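Local coordinates for fusion protein of Nuclear RNA export factor 2 and Protein panoramix (Drosophila melanogaster, PDB 6IEW), which acts with Panoramix, Piwi and Nxt1 in cotranscriptional transposon silencing, its TAP-C (UBA) domain mediating the interaction with Panoramix, at residues A[28-32]-A[43-47]; A[15-21]-A[40-44]; A[35-39]-A[84-88]. All coordinates share one frame; numbering follows the deposited sequence.

Interaction 1: residues A[28-32]-A[43-47]; sequences SIVEE and LFIQK
Lys47 and Glu32 form a salt bridge between helices 37-49 and 23-32, with Lys47 NZ donating to Glu32 OE1 at 2.9 Å. The two side chains come from opposite directions, and the ammonium meets OE1 on the syn side, 26° out of the carboxylate plane. Glu32 is extended throughout, whereas Lys47 turns at its last torsion (chi4 -84°), which swings NZ onto the carboxylate. Water 1 accepts from Lys47 NZ at 2.9 Å and also bonds Ser28 OG, one helical turn before Glu32. Water 2 donates to Glu32 OE2 at 2.9 Å and makes only a weak bond to Lys47 NZ, so both carboxylate oxygens have a polar partner. These residues lie in the Nxf2 part of the engineered fusion, in its TAP-C domain of the UBA clan, where a compact bundle brings the second and third helices together. The two short helical segments run at 120° to each other, with their axes 10.5 Å apart at closest approach. Beneath the charges, Leu43 CD2 lies against the Glu32 side chain, 3.7 Å from its carboxylate carbon CD, the two side chains crossing at about a right angle. Apolar packing centres on Ile29, which spreads its branches over three partners: CG2 sits 4.0 Å from Leu43 CD2, CG1 runs against Lys47 CD at 3.9 Å in the opposite direction, and CD1 approaches Phe44 CB at 4.2 Å. On the inner side, Phe15 of helix 4-19 touches both Ile29 and Phe44.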
loop_
_atom_site.group_PDB
_atom_site.type_symbol
_atom_site.label_atom_id
_atom_site.label_comp_id
_atom_site.label_asym_id
_atom_site.label_seq_id
_atom_site.Cartn_x
_atom_site.Cartn_y
_atom_site.Cartn_z
ATOM N N SER A 28 -7.213 1.256 -6.495
ATOM C CA SER A 28 -8.429 1.007 -5.730
ATOM C C SER A 28 -8.315 1.544 -4.306
ATOM O O SER A 28 -9.192 2.270 -3.825
ATOM C CB SER A 28 -8.717 -0.495 -5.718
ATOM O OG SER A 28 -9.788 -0.801 -4.846
ATOM N N ILE A 29 -7.224 1.208 -3.621
ATOM C CA ILE A 29 -7.100 1.553 -2.210
ATOM C C ILE A 29 -6.804 3.036 -2.028
ATOM O O ILE A 29 -7.398 3.697 -1.167
ATOM C CB ILE A 29 -6.051 0.655 -1.537
ATOM C CG1 ILE A 29 -6.516 -0.805 -1.581
ATOM C CG2 ILE A 29 -5.798 1.105 -0.098
ATOM C CD1 ILE A 29 -5.450 -1.803 -1.176
ATOM N N VAL A 30 -5.891 3.585 -2.832
ATOM C CA VAL A 30 -5.527 4.993 -2.688
ATOM C C VAL A 30 -6.721 5.892 -2.984
ATOM O O VAL A 30 -6.974 6.869 -2.269
ATOM C CB VAL A 30 -4.306 5.321 -3.569
ATOM C CG1 VAL A 30 -4.098 6.830 -3.686
ATOM C CG2 VAL A 30 -3.061 4.650 -3.002
ATOM N N GLU A 31 -7.480 5.575 -4.035
ATOM C CA GLU A 31 -8.648 6.392 -4.355
ATOM C C GLU A 31 -9.721 6.273 -3.278
ATOM O O GLU A 31 -10.354 7.271 -2.915
ATOM C CB GLU A 31 -9.198 6.036 -5.739
ATOM C CG GLU A 31 -8.288 6.475 -6.872
ATOM C CD GLU A 31 -8.922 6.335 -8.247
ATOM O OE1 GLU A 31 -9.975 5.674 -8.367
ATOM O OE2 GLU A 31 -8.362 6.899 -9.210
ATOM N N GLU A 32 -9.934 5.065 -2.748
ATOM C CA GLU A 32 -10.937 4.895 -1.701
ATOM C C GLU A 32 -10.556 5.649 -0.434
ATOM O O GLU A 32 -11.438 6.109 0.303
ATOM C CB GLU A 32 -11.158 3.406 -1.418
ATOM C CG GLU A 32 -12.296 3.112 -0.441
ATOM C CD GLU A 32 -12.500 1.625 -0.202
ATOM O OE1 GLU A 32 -12.229 0.824 -1.123
ATOM O OE2 GLU A 32 -12.930 1.258 0.911
ATOM N N LEU A 43 -6.219 1.335 5.402
ATOM C CA LEU A 43 -7.274 0.684 4.636
ATOM C C LEU A 43 -6.791 -0.629 4.037
ATOM O O LEU A 43 -7.530 -1.620 4.021
ATOM C CB LEU A 43 -7.777 1.636 3.551
ATOM C CG LEU A 43 -8.895 1.106 2.658
ATOM C CD1 LEU A 43 -10.106 0.697 3.482
ATOM C CD2 LEU A 43 -9.281 2.142 1.614
ATOM N N PHE A 44 -5.550 -0.659 3.547
ATOM C CA PHE A 44 -4.974 -1.906 3.050
ATOM C C PHE A 44 -4.954 -2.974 4.136
ATOM O O PHE A 44 -5.329 -4.128 3.897
ATOM C CB PHE A 44 -3.561 -1.652 2.521
ATOM C CG PHE A 44 -2.721 -2.898 2.409
ATOM C CD1 PHE A 44 -3.131 -3.967 1.623
ATOM C CD2 PHE A 44 -1.517 -2.995 3.086
ATOM C CE1 PHE A 44 -2.356 -5.113 1.529
ATOM C CE2 PHE A 44 -0.736 -4.130 2.991
ATOM C CZ PHE A 44 -1.157 -5.196 2.217
ATOM N N ILE A 45 -4.513 -2.604 5.339
ATOM C CA ILE A 45 -4.436 -3.572 6.432
ATOM C C ILE A 45 -5.820 -4.106 6.783
ATOM O O ILE A 45 -5.996 -5.308 7.029
ATOM C CB ILE A 45 -3.711 -2.948 7.638
ATOM C CG1 ILE A 45 -2.237 -2.741 7.294
ATOM C CG2 ILE A 45 -3.874 -3.816 8.879
ATOM C CD1 ILE A 45 -1.545 -1.758 8.192
ATOM N N GLN A 46 -6.827 -3.230 6.796
ATOM C CA GLN A 46 -8.183 -3.670 7.107
ATOM C C GLN A 46 -8.726 -4.585 6.018
ATOM O O GLN A 46 -9.265 -5.660 6.307
ATOM C CB GLN A 46 -9.098 -2.462 7.299
ATOM C CG GLN A 46 -10.512 -2.842 7.702
ATOM C CD GLN A 46 -10.554 -3.529 9.050
ATOM O OE1 GLN A 46 -10.017 -3.019 10.033
ATOM N NE2 GLN A 46 -11.180 -4.698 9.102
ATOM N N LYS A 47 -8.595 -4.169 4.753
ATOM C CA LYS A 47 -9.049 -5.009 3.648
ATOM C C LYS A 47 -8.343 -6.357 3.657
ATOM O O LYS A 47 -8.962 -7.396 3.394
ATOM C CB LYS A 47 -8.802 -4.298 2.320
ATOM C CG LYS A 47 -9.727 -3.128 2.041
ATOM C CD LYS A 47 -9.247 -2.369 0.805
ATOM C CE LYS A 47 -10.242 -1.314 0.343
ATOM N NZ LYS A 47 -11.315 -1.877 -0.524
HETATM O O HOH W 1 -9.678 -2.714 -2.740
HETATM O O HOH W 2 -13.272 -1.285 2.204
#

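Interaction 2: residues A[15-21]-A[40-44]; sequences FQEVTGL and ALKLF
The Phe15 ring meets helix 37-49 by its edge at one point: Phe44 CB lies near the ring plane, 3.9 Å from Phe15 CZ. One face of the same ring carries Thr19 CG2, 3.7 Å above the plane and offset toward the rim. Obliquely to the ring come the Ala40 carbonyl, whose O is 3.4 Å from Phe15 CE1, and Leu41 CD2; Ala40 CB packs against Phe15 CD1 at 3.7 Å. Around the Phe44 ring the approaches are all oblique, with Thr19 CG2 near CD2 and Leu21 CD1 3.8 Å from Phe44 CD1. Leu41 CD2 is shared: it reaches Val18 CG1 at 3.8 Å as well as Phe15 and Thr19. The latter's methyl can face this cluster because its hydroxyl sits between the backbone N and carbonyl carbon (chi1 61°), where OG1 donates to Phe15 O at 2.9 Å from above the carbonyl plane. Phe15 O also takes Thr19 N, so one acceptor serves two donors. Gly20, with positive phi, ends helix 4-19 and turns the chain so that Leu21 returns to the core. Gln16 NE2 bonds Leu21 O in the carbonyl plane, bracing that turn. These first and third helices of the UBA-like fold, their local axes 42° apart, are joined across the contact by apolar packing in a fully buried centre. The threonine hydroxyl is satisfied within its own helix, so only its methyl is presented to the opposing helix.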
loop_
_atom_site.group_PDB
_atom_site.type_symbol
_atom_site.label_atom_id
_atom_site.label_comp_id
_atom_site.label_asym_id
_atom_site.label_seq_id
_atom_site.Cartn_x
_atom_site.Cartn_y
_atom_site.Cartn_z
ATOM N N PHE A 15 2.461 4.629 -2.073
ATOM C CA PHE A 15 1.747 3.501 -1.493
ATOM C C PHE A 15 2.180 2.191 -2.134
ATOM O O PHE A 15 2.342 1.176 -1.442
ATOM C CB PHE A 15 0.248 3.734 -1.674
ATOM C CG PHE A 15 -0.613 2.580 -1.260
ATOM C CD1 PHE A 15 -1.070 2.475 0.044
ATOM C CD2 PHE A 15 -0.994 1.619 -2.183
ATOM C CE1 PHE A 15 -1.877 1.420 0.424
ATOM C CE2 PHE A 15 -1.803 0.558 -1.808
ATOM C CZ PHE A 15 -2.243 0.460 -0.502
ATOM N N GLN A 16 2.369 2.194 -3.458
ATOM C CA GLN A 16 2.796 0.980 -4.142
ATOM C C GLN A 16 4.150 0.503 -3.633
ATOM O O GLN A 16 4.369 -0.703 -3.471
ATOM C CB GLN A 16 2.838 1.202 -5.658
ATOM C CG GLN A 16 3.210 -0.058 -6.439
ATOM C CD GLN A 16 2.997 0.067 -7.939
ATOM O OE1 GLN A 16 3.593 0.913 -8.596
ATOM N NE2 GLN A 16 2.149 -0.796 -8.487
ATOM N N GLU A 17 5.072 1.436 -3.374
ATOM C CA GLU A 17 6.405 1.050 -2.923
ATOM C C GLU A 17 6.353 0.387 -1.552
ATOM O O GLU A 17 7.063 -0.593 -1.301
ATOM C CB GLU A 17 7.324 2.273 -2.904
ATOM C CG GLU A 17 8.800 1.959 -2.670
ATOM C CD GLU A 17 9.147 1.773 -1.202
ATOM O OE1 GLU A 17 8.433 2.330 -0.341
ATOM O OE2 GLU A 17 10.134 1.064 -0.910
ATOM N N VAL A 18 5.520 0.911 -0.653
ATOM C CA VAL A 18 5.423 0.344 0.691
ATOM C C VAL A 18 4.816 -1.050 0.644
ATOM O O VAL A 18 5.333 -1.991 1.257
ATOM C CB VAL A 18 4.621 1.280 1.613
ATOM C CG1 VAL A 18 4.343 0.598 2.954
ATOM C CG2 VAL A 18 5.361 2.593 1.803
ATOM N N THR A 19 3.713 -1.204 -0.088
ATOM C CA THR A 19 2.900 -2.410 -0.002
ATOM C C THR A 19 3.332 -3.509 -0.962
ATOM O O THR A 19 3.092 -4.688 -0.682
ATOM C CB THR A 19 1.423 -2.081 -0.257
ATOM O OG1 THR A 19 1.264 -1.537 -1.576
ATOM C CG2 THR A 19 0.904 -1.082 0.765
ATOM N N GLY A 20 3.943 -3.171 -2.092
ATOM C CA GLY A 20 4.233 -4.193 -3.076
ATOM C C GLY A 20 2.999 -4.735 -3.761
ATOM O O GLY A 20 3.000 -5.888 -4.205
ATOM N N LEU A 21 1.936 -3.940 -3.839
ATOM C CA LEU A 21 0.728 -4.330 -4.549
ATOM C C LEU A 21 0.824 -3.915 -6.011
ATOM O O LEU A 21 1.523 -2.959 -6.360
ATOM C CB LEU A 21 -0.500 -3.667 -3.924
ATOM C CG LEU A 21 -0.883 -4.132 -2.518
ATOM C CD1 LEU A 21 -1.877 -3.161 -1.894
ATOM C CD2 LEU A 21 -1.465 -5.538 -2.570
ATOM N N ALA A 40 -4.558 5.249 3.473
ATOM C CA ALA A 40 -4.490 4.155 2.508
ATOM C C ALA A 40 -3.802 2.932 3.100
ATOM O O ALA A 40 -4.241 1.797 2.877
ATOM C CB ALA A 40 -3.785 4.616 1.234
ATOM N N LEU A 41 -2.724 3.139 3.859
ATOM C CA LEU A 41 -2.053 2.012 4.500
ATOM C C LEU A 41 -2.978 1.321 5.491
ATOM O O LEU A 41 -3.070 0.086 5.519
ATOM C CB LEU A 41 -0.771 2.483 5.187
ATOM C CG LEU A 41 0.315 3.005 4.246
ATOM C CD1 LEU A 41 1.470 3.587 5.048
ATOM C CD2 LEU A 41 0.810 1.910 3.313
ATOM N N LYS A 42 -3.685 2.105 6.312
ATOM C CA LYS A 42 -4.641 1.522 7.247
ATOM C C LYS A 42 -5.744 0.774 6.513
ATOM O O LYS A 42 -6.184 -0.299 6.953
ATOM C CB LYS A 42 -5.254 2.615 8.124
ATOM C CG LYS A 42 -4.284 3.282 9.073
ATOM C CD LYS A 42 -5.000 4.327 9.908
ATOM C CE LYS A 42 -4.056 4.982 10.901
ATOM N NZ LYS A 42 -4.748 6.037 11.695
ATOM N N LEU A 43 -6.219 1.335 5.402
ATOM C CA LEU A 43 -7.274 0.684 4.636
ATOM C C LEU A 43 -6.791 -0.629 4.037
ATOM O O LEU A 43 -7.530 -1.620 4.021
ATOM C CB LEU A 43 -7.777 1.636 3.551
ATOM C CG LEU A 43 -8.895 1.106 2.658
ATOM C CD1 LEU A 43 -10.106 0.697 3.482
ATOM C CD2 LEU A 43 -9.281 2.142 1.614
ATOM N N PHE A 44 -5.550 -0.659 3.547
ATOM C CA PHE A 44 -4.974 -1.906 3.050
ATOM C C PHE A 44 -4.954 -2.974 4.136
ATOM O O PHE A 44 -5.329 -4.128 3.897
ATOM C CB PHE A 44 -3.561 -1.652 2.521
ATOM C CG PHE A 44 -2.721 -2.898 2.409
ATOM C CD1 PHE A 44 -3.131 -3.967 1.623
ATOM C CD2 PHE A 44 -1.517 -2.995 3.086
ATOM C CE1 PHE A 44 -2.356 -5.113 1.529
ATOM C CE2 PHE A 44 -0.736 -4.130 2.991
ATOM C CZ PHE A 44 -1.157 -5.196 2.217
#

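Interaction 3: residues A[35-39]-A[84-88]; sequences WDFER and VLEQI
In this engineered fusion the start of helix 37-49, in the Nxf2 TAP-C domain, packs on helix 70-93, which lies in the Nxf2-interacting region of Panoramix. Phe37 reaches across with ring atom CE2, which lies 3.8 Å from Val84 CG1 and 4.0 Å from Ile88 CD1, two residues one helical turn apart; both approach the ring obliquely. Phe37 and Val84 meet at about a right angle. Beside them Glu38 lays its aliphatic part on Leu85, with CG 3.6 Å from Leu85 CD2. Because CG is anti to the backbone N (chi1 -179°) and the chain stays extended, the carboxylate continues past Leu85 to Ile88 CG2, which is 4.0 Å from Glu38 OE2. Water 3 bridges the two segments, donating to Glu38 OE2 at 2.7 Å and to the Leu85 carbonyl O at 2.9 Å. The helix start is fixed by Asp36 at the N-cap, whose OD2 accepts from Arg39 N at 2.9 Å through its anti lone pair, nearly straight at 165°. Val18 of helix 4-19 touches both Phe37 and Val84, extending the apolar patch inward. Direct contact between these segments is thus apolar and van der Waals, made by Val84, Leu85 and Ile88 of the Panoramix helix, while the polar link between them is carried by the water that joins an Nxf2 carboxylate to a Panoramix backbone carbonyl.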
loop_
_atom_site.group_PDB
_atom_site.type_symbol
_atom_site.label_atom_id
_atom_site.label_comp_id
_atom_site.label_asym_id
_atom_site.label_seq_id
_atom_site.Cartn_x
_atom_site.Cartn_y
_atom_site.Cartn_z
ATOM N N TRP A 35 -6.707 9.630 -1.346
ATOM C CA TRP A 35 -5.350 10.061 -1.671
ATOM C C TRP A 35 -4.498 10.367 -0.449
ATOM O O TRP A 35 -3.474 11.050 -0.566
ATOM C CB TRP A 35 -5.361 11.243 -2.644
ATOM C CG TRP A 35 -5.981 10.861 -3.919
ATOM C CD1 TRP A 35 -7.304 10.929 -4.256
ATOM C CD2 TRP A 35 -5.309 10.294 -5.030
ATOM N NE1 TRP A 35 -7.488 10.449 -5.531
ATOM C CE2 TRP A 35 -6.272 10.054 -6.028
ATOM C CE3 TRP A 35 -3.974 9.978 -5.288
ATOM C CZ2 TRP A 35 -5.941 9.507 -7.261
ATOM C CZ3 TRP A 35 -3.648 9.439 -6.501
ATOM C CH2 TRP A 35 -4.623 9.206 -7.477
ATOM N N ASP A 36 -4.890 9.879 0.722
ATOM C CA ASP A 36 -4.113 10.071 1.937
ATOM C C ASP A 36 -3.276 8.829 2.198
ATOM O O ASP A 36 -3.818 7.726 2.339
ATOM C CB ASP A 36 -4.993 10.385 3.141
ATOM C CG ASP A 36 -4.173 10.733 4.367
ATOM O OD1 ASP A 36 -3.736 11.898 4.487
ATOM O OD2 ASP A 36 -3.935 9.837 5.193
ATOM N N PHE A 37 -1.960 9.027 2.266
ATOM C CA PHE A 37 -1.009 7.927 2.393
ATOM C C PHE A 37 -1.291 7.091 3.635
ATOM O O PHE A 37 -1.445 5.865 3.552
ATOM C CB PHE A 37 0.397 8.534 2.434
ATOM C CG PHE A 37 1.511 7.534 2.570
ATOM C CD1 PHE A 37 1.619 6.459 1.706
ATOM C CD2 PHE A 37 2.485 7.708 3.542
ATOM C CE1 PHE A 37 2.666 5.561 1.827
ATOM C CE2 PHE A 37 3.529 6.815 3.664
ATOM C CZ PHE A 37 3.619 5.740 2.808
ATOM N N GLU A 38 -1.378 7.741 4.797
ATOM C CA GLU A 38 -1.595 7.009 6.041
ATOM C C GLU A 38 -2.933 6.278 6.028
ATOM O O GLU A 38 -3.016 5.100 6.396
ATOM C CB GLU A 38 -1.506 7.964 7.231
ATOM C CG GLU A 38 -1.705 7.290 8.571
ATOM C CD GLU A 38 -1.652 8.271 9.716
ATOM O OE1 GLU A 38 -1.792 9.485 9.462
ATOM O OE2 GLU A 38 -1.464 7.828 10.868
ATOM N N ARG A 39 -3.998 6.956 5.597
ATOM C CA ARG A 39 -5.299 6.297 5.554
ATOM C C ARG A 39 -5.297 5.127 4.580
ATOM O O ARG A 39 -5.952 4.108 4.826
ATOM C CB ARG A 39 -6.401 7.299 5.212
ATOM C CG ARG A 39 -6.654 8.315 6.311
ATOM C CD ARG A 39 -8.057 8.900 6.230
ATOM N NE ARG A 39 -8.341 9.480 4.920
ATOM C CZ ARG A 39 -8.001 10.716 4.561
ATOM N NH1 ARG A 39 -7.347 11.502 5.408
ATOM N NH2 ARG A 39 -8.298 11.161 3.352
ATOM N N VAL A 84 5.591 1.374 8.559
ATOM C CA VAL A 84 5.500 2.764 8.122
ATOM C C VAL A 84 4.479 3.520 8.959
ATOM O O VAL A 84 4.694 4.683 9.323
ATOM C CB VAL A 84 5.201 2.842 6.612
ATOM C CG1 VAL A 84 4.852 4.267 6.205
ATOM C CG2 VAL A 84 6.396 2.347 5.819
ATOM N N LEU A 85 3.353 2.874 9.283
ATOM C CA LEU A 85 2.369 3.508 10.155
ATOM C C LEU A 85 2.971 3.844 11.515
ATOM O O LEU A 85 2.709 4.918 12.070
ATOM C CB LEU A 85 1.136 2.617 10.302
ATOM C CG LEU A 85 0.211 2.546 9.082
ATOM C CD1 LEU A 85 -0.894 1.546 9.316
ATOM C CD2 LEU A 85 -0.378 3.915 8.790
ATOM N N GLU A 86 3.791 2.940 12.060
ATOM C CA GLU A 86 4.471 3.224 13.319
ATOM C C GLU A 86 5.434 4.392 13.170
ATOM O O GLU A 86 5.522 5.253 14.055
ATOM C CB GLU A 86 5.222 1.983 13.804
ATOM C CG GLU A 86 4.336 0.876 14.344
ATOM C CD GLU A 86 5.125 -0.363 14.726
ATOM O OE1 GLU A 86 6.327 -0.439 14.389
ATOM O OE2 GLU A 86 4.541 -1.264 15.366
ATOM N N GLN A 87 6.170 4.435 12.057
ATOM C CA GLN A 87 7.095 5.537 11.815
ATOM C C GLN A 87 6.356 6.863 11.708
ATOM O O GLN A 87 6.830 7.888 12.214
ATOM C CB GLN A 87 7.902 5.265 10.547
ATOM C CG GLN A 87 8.826 4.064 10.651
ATOM C CD GLN A 87 9.391 3.641 9.312
ATOM O OE1 GLN A 87 8.985 4.146 8.265
ATOM N NE2 GLN A 87 10.332 2.703 9.338
ATOM N N ILE A 88 5.196 6.865 11.046
ATOM C CA ILE A 88 4.412 8.093 10.911
ATOM C C ILE A 88 3.982 8.598 12.280
ATOM O O ILE A 88 4.096 9.792 12.588
ATOM C CB ILE A 88 3.214 7.865 9.972
ATOM C CG1 ILE A 88 3.700 7.653 8.536
ATOM C CG2 ILE A 88 2.228 9.024 10.058
ATOM C CD1 ILE A 88 2.612 7.201 7.580
HETATM O O HOH W 3 -0.071 5.791 11.910
#

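All three contacts use helix 37-49, which in interaction 1 faces helix 23-32, in interaction 2 helix 4-19, and in interaction 3 the Panoramix helix. Interactions 1 and 2, with centres about 8 Å apart, merge into one core where Ile29 CG2 lies 3.6 Å from Phe15 CZ and Val30 CG2 3.6 Å from Phe15 CG. Interactions 2 and 3, centres about 9 Å apart, are continuous through Leu41 CD1 and Val84 CG1 at 3.6 Å and through Val18 CG2 and Phe37 CZ at 3.7 Å. For interactions 1 and 3 the centres are about 12 Å apart, yet Ile45 CD1 packs on Leu85 CD1 at 3.6 Å. In this fusion the packing of the Nxf2 core is continuous with the contact to the Panoramix helix.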